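Local coordinates for protein cell divisionFtsK/SpoIIIE (Thermomonospora curvata, PDB 4NH0) that is a weak ATPase with three FtsK modules in the ESX (type VII) secretion system, and might be the translocase subunit for exporting EsxA and EsxB, at residues 694-699 / 770-775; 277-282 / 292-297. All coordinates share one frame; numbering follows the deposited sequence.

The two contacts belong to different ATPase modules of the chain and do not touch: their centres lie 64 Å apart, with about 54 Å between nearest atoms. Interaction 1 (694-699 / 770-775) is buried in FtsK 2, between two parallel strands next to the P-loop, and Gly697 reaches the bound magnesium ion and ATP directly. Interaction 2 (277-282 / 292-297) is a hairpin of the first module; its Ile282 side chain is about 12 Å from Gly316 of the predicted ATP site. The two modules share one strand order; interaction 2 joins strands 279-284 and 290-294 at one border of its sheet, and interaction 1 joins the neighbouring parallel strands 689-694 and 767-772 inside the other.

Interaction 1: 694-699 / 770-775; sequences LDFGGG and LVVDNW. With MG (magnesium ion), chain D.
Leu694 N donates to Val771 O at 2.6 Å, and Leu694 O accepts from Asp773 N at 3.1 Å in a nearly straight bond, so both main-chain polar atoms of Leu694 are used where the chains run parallel. Leu694 and Val772 lie side by side, CD2 of Leu694 4.0 Å from CG2 of Val772, and helix 719-742 packs on Leu694. The strands are neighbours in the parallel core of a P-loop NTPase sheet, and beyond their ends the chain turns to the nucleotide. There Gly697 O binds the magnesium ion at 2.1 Å, with a water and, from the P-loop, Ser670 OG as further ligands. The CG of Asp695 is anti to the backbone N (chi1 -158°). Its OD1 accepts from Gly699 N at 3.1 Å, from above the carboxylate plane, and from Gly697 N in a weak bond. OD2 accepts from Leu701 N. Asp773 lies alongside, pointing the same way, with its OD2 2.9 Å from Asp695 OD1, two acceptors side by side; its side chain also touches Ser670. Asn774 occupies the N-cap of helix 775-781, where OD1 receives weak bonds from Leu776 N and Thr777 N.

Interaction 2: 277-282 / 292-297; sequences RLRVPI and ELDIKE
Arg279 reaches across the strand pair to two carboxylates at once. Its NH1 donates to Glu292 OE1 at 2.7 Å, in the guanidinium plane but on the anti side of the carboxylate and 33° out of that group's plane, while NE makes a weak bond to Asp294 OD2 at 3.4 Å. Arg279 and Glu292 cross at about a right angle, their planar groups 68° apart. The bend at chi3 (-83°) carries NE out of line with the otherwise extended chain. Pro281 lies on the same face of the sheet, its CB 4.4 Å from Glu292 CG.

The backbones set this spacing. Arg279 with Asp294 and Pro281 with Glu292 are non-hydrogen-bonded pairs of an antiparallel hairpin; between them Leu293 N donates to Val280 O at 2.9 Å and Val280 N returns a weak bond to Leu293 O. Past the last pair, Ile295 N bonds to Leu278 O. Leu278 and Ile295 also meet through their side chains, which cross at about a right angle with CB of Leu278 3.8 Å from CG1 of Ile295.

Further out, Asp294 OD1 closes an Asx turn by accepting from Lys296 N, met from above the carboxylate plane, and takes a weak bond from Gly302 N. On the opposite face Val280 and Leu293 pack against helix 317-329, and Leu293 also touches strand 473-479, seating the hairpin on the FtsK module.

The result is a two-faced hairpin, with apolar side chains turned to the helix and a salt-bridge network of Arg279, Glu292 and Asp294 on the other side; the arginine positive charge, divided between two carboxylates, probably favours their ionised forms.

Interaction 1: 694-699 / 770-775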
ATOM      1  N   LEU A 694       6.167 -10.494  -5.985  1.00 51.45           N
ATOM      2  CA  LEU A 694       6.050 -10.522  -7.435  1.00 47.68           C
ATOM      3  C   LEU A 694       6.012  -9.085  -7.933  1.00 63.62           C
ATOM      4  O   LEU A 694       4.941  -8.494  -8.052  1.00 65.54           O
ATOM      5  CB  LEU A 694       4.795 -11.278  -7.875  1.00 55.08           C
ATOM      6  CG  LEU A 694       4.871 -12.790  -8.096  1.00 50.53           C
ATOM      7  CD1 LEU A 694       5.458 -13.506  -6.898  1.00 51.05           C
ATOM      8  CD2 LEU A 694       3.493 -13.340  -8.411  1.00 50.39           C
ATOM      9  N   ASP A 695       7.180  -8.516  -8.206  1.00 63.53           N
ATOM     10  CA  ASP A 695       7.252  -7.101  -8.545  1.00 62.46           C
ATOM     11  C   ASP A 695       6.740  -6.837  -9.953  1.00 67.59           C
ATOM     12  O   ASP A 695       7.474  -6.951 -10.926  1.00 76.99           O
ATOM     13  CB  ASP A 695       8.681  -6.580  -8.405  1.00 76.80           C
ATOM     14  CG  ASP A 695       8.736  -5.076  -8.229  1.00 82.64           C
ATOM     15  OD1 ASP A 695       7.818  -4.380  -8.710  1.00 82.55           O
ATOM     16  OD2 ASP A 695       9.695  -4.586  -7.600  1.00 75.19           O
ATOM     17  N   PHE A 696       5.469  -6.472 -10.050  1.00 74.14           N
ATOM     18  CA  PHE A 696       4.872  -6.142 -11.332  1.00 76.62           C
ATOM     19  C   PHE A 696       4.552  -4.648 -11.447  1.00 83.48           C
ATOM     20  O   PHE A 696       3.812  -4.241 -12.338  1.00 81.21           O
ATOM     21  CB  PHE A 696       3.604  -6.979 -11.562  1.00 78.91           C
ATOM     22  CG  PHE A 696       3.878  -8.425 -11.860  1.00 80.50           C
ATOM     23  CD1 PHE A 696       5.091  -8.814 -12.403  1.00 78.89           C
ATOM     24  CD2 PHE A 696       2.924  -9.398 -11.598  1.00 75.23           C
ATOM     25  CE1 PHE A 696       5.349 -10.151 -12.673  1.00 72.66           C
ATOM     26  CE2 PHE A 696       3.180 -10.727 -11.869  1.00 67.14           C
ATOM     27  CZ  PHE A 696       4.389 -11.101 -12.406  1.00 66.60           C
ATOM     28  N   GLY A 697       5.147  -3.827 -10.587  1.00 85.25           N
ATOM     29  CA  GLY A 697       4.918  -2.394 -10.661  1.00 88.71           C
ATOM     30  C   GLY A 697       6.141  -1.510 -10.477  1.00 90.10           C
ATOM     31  O   GLY A 697       6.192  -0.713  -9.543  1.00 99.37           O
ATOM     32  N   GLY A 698       7.125  -1.638 -11.363  1.00 79.74           N
ATOM     33  CA  GLY A 698       8.268  -0.739 -11.351  1.00 85.80           C
ATOM     34  C   GLY A 698       9.611  -1.367 -11.030  1.00 85.63           C
ATOM     35  O   GLY A 698      10.658  -0.796 -11.337  1.00 99.36           O
ATOM     36  N   GLY A 699       9.587  -2.539 -10.407  1.00 89.29           N
ATOM     37  CA  GLY A 699      10.813  -3.225 -10.041  1.00 92.05           C
ATOM     38  C   GLY A 699      11.478  -2.590  -8.836  1.00 80.66           C
ATOM     39  O   GLY A 699      12.667  -2.794  -8.594  1.00 79.80           O
ATOM     40  N   LEU A 770       2.566 -12.989   0.707  1.00 38.16           N
ATOM     41  CA  LEU A 770       2.756 -13.024  -0.738  1.00 41.47           C
ATOM     42  C   LEU A 770       2.399 -11.674  -1.346  1.00 54.44           C
ATOM     43  O   LEU A 770       1.236 -11.274  -1.349  1.00 59.10           O
ATOM     44  CB  LEU A 770       1.913 -14.132  -1.367  1.00 30.38           C
ATOM     45  CG  LEU A 770       1.963 -14.240  -2.891  1.00 41.79           C
ATOM     46  CD1 LEU A 770       3.365 -14.582  -3.356  1.00 39.23           C
ATOM     47  CD2 LEU A 770       0.967 -15.272  -3.386  1.00 55.69           C
ATOM     48  N   VAL A 771       3.404 -10.973  -1.859  1.00 48.59           N
ATOM     49  CA  VAL A 771       3.206  -9.625  -2.374  1.00 42.80           C
ATOM     50  C   VAL A 771       3.182  -9.583  -3.898  1.00 50.48           C
ATOM     51  O   VAL A 771       4.092 -10.083  -4.558  1.00 69.36           O
ATOM     52  CB  VAL A 771       4.305  -8.673  -1.872  1.00 40.23           C
ATOM     53  CG1 VAL A 771       4.004  -7.248  -2.298  1.00 46.31           C
ATOM     54  CG2 VAL A 771       4.428  -8.759  -0.361  1.00 36.61           C
ATOM     55  N   VAL A 772       2.132  -8.985  -4.447  1.00 53.39           N
ATOM     56  CA  VAL A 772       2.031  -8.762  -5.884  1.00 48.19           C
ATOM     57  C   VAL A 772       1.845  -7.274  -6.150  1.00 63.83           C
ATOM     58  O   VAL A 772       0.900  -6.664  -5.654  1.00 68.70           O
ATOM     59  CB  VAL A 772       0.869  -9.553  -6.505  1.00 57.28           C
ATOM     60  CG1 VAL A 772       0.759  -9.254  -7.989  1.00 58.98           C
ATOM     61  CG2 VAL A 772       1.060 -11.042  -6.274  1.00 61.49           C
ATOM     62  N   ASP A 773       2.750  -6.692  -6.929  1.00 65.99           N
ATOM     63  CA  ASP A 773       2.763  -5.247  -7.132  1.00 65.36           C
ATOM     64  C   ASP A 773       1.669  -4.781  -8.092  1.00 65.34           C
ATOM     65  O   ASP A 773       0.979  -3.801  -7.821  1.00 78.00           O
ATOM     66  CB  ASP A 773       4.133  -4.802  -7.641  1.00 68.85           C
ATOM     67  CG  ASP A 773       4.454  -3.367  -7.273  1.00 80.22           C
ATOM     68  OD1 ASP A 773       3.515  -2.600  -6.983  1.00 70.14           O
ATOM     69  OD2 ASP A 773       5.650  -3.006  -7.278  1.00 96.30           O
ATOM     70  N   ASN A 774       1.514  -5.473  -9.215  1.00 66.93           N
ATOM     71  CA  ASN A 774       0.466  -5.136 -10.173  1.00 70.12           C
ATOM     72  C   ASN A 774      -0.371  -6.357 -10.506  1.00 74.20           C
ATOM     73  O   ASN A 774       0.012  -7.177 -11.340  1.00 84.83           O
ATOM     74  CB  ASN A 774       1.072  -4.549 -11.444  1.00 72.84           C
ATOM     75  CG  ASN A 774       0.059  -3.838 -12.316  1.00 68.64           C
ATOM     76  OD1 ASN A 774      -1.130  -4.151 -12.303  1.00 66.15           O
ATOM     77  ND2 ASN A 774       0.534  -2.872 -13.094  1.00 82.11           N
ATOM     78  N   TRP A 775      -1.518  -6.467  -9.846  1.00 64.28           N
ATOM     79  CA  TRP A 775      -2.398  -7.614 -10.010  1.00 67.12           C
ATOM     80  C   TRP A 775      -2.884  -7.762 -11.445  1.00 69.68           C
ATOM     81  O   TRP A 775      -3.101  -8.875 -11.920  1.00 82.19           O
ATOM     82  CB  TRP A 775      -3.593  -7.497  -9.067  1.00 65.16           C
ATOM     83  CG  TRP A 775      -4.523  -8.661  -9.143  1.00 62.74           C
ATOM     84  CD1 TRP A 775      -5.702  -8.724  -9.821  1.00 67.64           C
ATOM     85  CD2 TRP A 775      -4.349  -9.937  -8.520  1.00 53.12           C
ATOM     86  NE1 TRP A 775      -6.277  -9.960  -9.658  1.00 63.31           N
ATOM     87  CE2 TRP A 775      -5.464 -10.724  -8.862  1.00 62.13           C
ATOM     88  CE3 TRP A 775      -3.359 -10.491  -7.705  1.00 58.43           C
ATOM     89  CZ2 TRP A 775      -5.618 -12.033  -8.419  1.00 60.58           C
ATOM     90  CZ3 TRP A 775      -3.514 -11.790  -7.264  1.00 58.10           C
ATOM     91  CH2 TRP A 775      -4.633 -12.548  -7.624  1.00 66.77           C
TER
HETATM   92 MG    MG D1402       4.451   0.351  -9.297  1.00 82.70          MG
HETATM   93  O   HOH W   1       5.868   1.825  -9.303  1.00 77.95           O

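Interaction 2: 277-282 / 292-297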
ATOM      1  N   ARG A 277     -11.993  44.714  30.427  1.00 86.61           N
ATOM      2  CA  ARG A 277     -11.715  43.411  29.840  1.00 71.36           C
ATOM      3  C   ARG A 277     -12.109  43.410  28.370  1.00 75.89           C
ATOM      4  O   ARG A 277     -13.212  43.822  28.018  1.00 72.99           O
ATOM      5  CB  ARG A 277     -12.454  42.300  30.586  1.00 78.36           C
ATOM      6  CG  ARG A 277     -11.955  42.058  31.996  1.00 85.46           C
ATOM      7  CD  ARG A 277     -12.486  40.750  32.554  1.00 91.11           C
ATOM      8  NE  ARG A 277     -12.088  40.553  33.944  1.00116.65           N
ATOM      9  CZ  ARG A 277     -12.904  40.707  34.980  1.00118.24           C
ATOM     10  NH1 ARG A 277     -14.168  41.055  34.782  1.00101.80           N
ATOM     11  NH2 ARG A 277     -12.460  40.509  36.214  1.00131.93           N
ATOM     12  N   LEU A 278     -11.191  42.955  27.521  1.00 61.90           N
ATOM     13  CA  LEU A 278     -11.407  42.893  26.079  1.00 57.64           C
ATOM     14  C   LEU A 278     -11.814  44.249  25.512  1.00 63.28           C
ATOM     15  O   LEU A 278     -12.583  44.329  24.556  1.00 51.16           O
ATOM     16  CB  LEU A 278     -12.460  41.835  25.739  1.00 63.51           C
ATOM     17  CG  LEU A 278     -11.949  40.436  25.381  1.00 49.24           C
ATOM     18  CD1 LEU A 278     -10.896  39.954  26.363  1.00 51.33           C
ATOM     19  CD2 LEU A 278     -13.106  39.455  25.322  1.00 64.20           C
ATOM     20  N   ARG A 279     -11.293  45.311  26.117  1.00 69.16           N
ATOM     21  CA  ARG A 279     -11.563  46.671  25.672  1.00 63.62           C
ATOM     22  C   ARG A 279     -10.259  47.423  25.459  1.00 63.23           C
ATOM     23  O   ARG A 279      -9.543  47.726  26.413  1.00 64.74           O
ATOM     24  CB  ARG A 279     -12.441  47.407  26.683  1.00 71.38           C
ATOM     25  CG  ARG A 279     -12.573  48.897  26.417  1.00 65.41           C
ATOM     26  CD  ARG A 279     -13.395  49.580  27.494  1.00 68.44           C
ATOM     27  NE  ARG A 279     -14.829  49.465  27.247  1.00 71.38           N
ATOM     28  CZ  ARG A 279     -15.582  50.447  26.767  1.00 67.53           C
ATOM     29  NH1 ARG A 279     -15.040  51.624  26.483  1.00 63.76           N
ATOM     30  NH2 ARG A 279     -16.879  50.257  26.571  1.00 69.49           N
ATOM     31  N   VAL A 280      -9.954  47.720  24.202  1.00 55.16           N
ATOM     32  CA  VAL A 280      -8.716  48.402  23.852  1.00 58.72           C
ATOM     33  C   VAL A 280      -8.985  49.583  22.926  1.00 64.20           C
ATOM     34  O   VAL A 280      -9.945  49.566  22.158  1.00 57.31           O
ATOM     35  CB  VAL A 280      -7.719  47.441  23.176  1.00 60.98           C
ATOM     36  CG1 VAL A 280      -7.222  46.406  24.170  1.00 61.21           C
ATOM     37  CG2 VAL A 280      -8.362  46.770  21.976  1.00 55.34           C
ATOM     38  N   PRO A 281      -8.142  50.623  23.007  1.00 65.97           N
ATOM     39  CA  PRO A 281      -8.267  51.766  22.100  1.00 63.22           C
ATOM     40  C   PRO A 281      -7.763  51.433  20.701  1.00 61.12           C
ATOM     41  O   PRO A 281      -6.779  50.708  20.562  1.00 70.36           O
ATOM     42  CB  PRO A 281      -7.391  52.831  22.760  1.00 58.12           C
ATOM     43  CG  PRO A 281      -6.366  52.051  23.496  1.00 48.63           C
ATOM     44  CD  PRO A 281      -7.074  50.827  24.001  1.00 59.82           C
ATOM     45  N   ILE A 282      -8.433  51.954  19.680  1.00 62.32           N
ATOM     46  CA  ILE A 282      -8.026  51.717  18.301  1.00 63.96           C
ATOM     47  C   ILE A 282      -7.607  53.016  17.625  1.00 68.86           C
ATOM     48  O   ILE A 282      -6.984  52.999  16.565  1.00 70.69           O
ATOM     49  CB  ILE A 282      -9.150  51.061  17.482  1.00 55.53           C
ATOM     50  CG1 ILE A 282     -10.358  51.994  17.391  1.00 63.70           C
ATOM     51  CG2 ILE A 282      -9.545  49.727  18.091  1.00 50.34           C
ATOM     52  CD1 ILE A 282     -11.525  51.410  16.627  1.00 63.91           C
ATOM     53  N   GLU A 292     -12.506  53.413  22.058  1.00 75.86           N
ATOM     54  CA  GLU A 292     -12.274  52.052  22.519  1.00 65.02           C
ATOM     55  C   GLU A 292     -13.227  51.060  21.870  1.00 68.84           C
ATOM     56  O   GLU A 292     -14.376  51.385  21.574  1.00 53.88           O
ATOM     57  CB  GLU A 292     -12.407  51.976  24.040  1.00 69.81           C
ATOM     58  CG  GLU A 292     -11.308  52.698  24.796  1.00 78.77           C
ATOM     59  CD  GLU A 292     -11.455  52.565  26.296  1.00 86.92           C
ATOM     60  OE1 GLU A 292     -12.593  52.685  26.795  1.00 75.81           O
ATOM     61  OE2 GLU A 292     -10.433  52.335  26.977  1.00 77.95           O
ATOM     62  N   LEU A 293     -12.737  49.846  21.650  1.00 67.94           N
ATOM     63  CA  LEU A 293     -13.558  48.771  21.114  1.00 56.52           C
ATOM     64  C   LEU A 293     -13.714  47.665  22.151  1.00 62.08           C
ATOM     65  O   LEU A 293     -12.739  47.026  22.540  1.00 66.07           O
ATOM     66  CB  LEU A 293     -12.953  48.216  19.826  1.00 49.41           C
ATOM     67  CG  LEU A 293     -13.734  47.086  19.158  1.00 55.04           C
ATOM     68  CD1 LEU A 293     -15.177  47.499  18.934  1.00 53.53           C
ATOM     69  CD2 LEU A 293     -13.081  46.689  17.846  1.00 48.27           C
ATOM     70  N   ASP A 294     -14.947  47.450  22.595  1.00 76.87           N
ATOM     71  CA  ASP A 294     -15.243  46.464  23.625  1.00 70.86           C
ATOM     72  C   ASP A 294     -16.023  45.295  23.033  1.00 75.59           C
ATOM     73  O   ASP A 294     -17.215  45.411  22.772  1.00 90.64           O
ATOM     74  CB  ASP A 294     -16.032  47.114  24.763  1.00 71.61           C
ATOM     75  CG  ASP A 294     -16.337  46.152  25.889  1.00 78.61           C
ATOM     76  OD1 ASP A 294     -17.334  45.407  25.785  1.00 89.96           O
ATOM     77  OD2 ASP A 294     -15.585  46.149  26.885  1.00 90.49           O
ATOM     78  N   ILE A 295     -15.349  44.169  22.824  1.00 64.48           N
ATOM     79  CA  ILE A 295     -15.967  43.038  22.143  1.00 67.75           C
ATOM     80  C   ILE A 295     -16.650  42.065  23.098  1.00 64.67           C
ATOM     81  O   ILE A 295     -16.970  40.940  22.719  1.00 71.78           O
ATOM     82  CB  ILE A 295     -14.936  42.261  21.308  1.00 62.95           C
ATOM     83  CG1 ILE A 295     -13.805  41.748  22.198  1.00 61.01           C
ATOM     84  CG2 ILE A 295     -14.381  43.139  20.200  1.00 59.06           C
ATOM     85  CD1 ILE A 295     -12.773  40.931  21.459  1.00 48.67           C
ATOM     86  N   LYS A 296     -16.874  42.495  24.335  1.00 53.91           N
ATOM     87  CA  LYS A 296     -17.612  41.678  25.290  1.00 53.74           C
ATOM     88  C   LYS A 296     -19.085  41.634  24.913  1.00 58.02           C
ATOM     89  O   LYS A 296     -19.560  42.484  24.165  1.00 80.28           O
ATOM     90  CB  LYS A 296     -17.457  42.214  26.711  1.00 64.71           C
ATOM     91  CG  LYS A 296     -16.045  42.172  27.255  1.00 53.74           C
ATOM     92  CD  LYS A 296     -16.021  42.648  28.695  1.00 56.65           C
ATOM     93  CE  LYS A 296     -16.500  44.082  28.799  1.00 66.62           C
ATOM     94  NZ  LYS A 296     -16.534  44.561  30.205  1.00 91.36           N
ATOM     95  N   GLU A 297     -19.805  40.648  25.437  1.00 65.84           N
ATOM     96  CA  GLU A 297     -21.236  40.542  25.187  1.00 82.91           C
ATOM     97  C   GLU A 297     -21.962  41.769  25.724  1.00 92.88           C
ATOM     98  O   GLU A 297     -21.474  42.438  26.634  1.00 90.76           O
ATOM     99  CB  GLU A 297     -21.807  39.270  25.817  1.00 98.52           C
ATOM    100  CG  GLU A 297     -21.556  39.144  27.309  1.00111.69           C
ATOM    101  CD  GLU A 297     -22.224  37.922  27.910  1.00109.22           C
ATOM    102  OE1 GLU A 297     -23.106  37.340  27.246  1.00105.72           O
ATOM    103  OE2 GLU A 297     -21.865  37.543  29.044  1.00 92.34           O
TER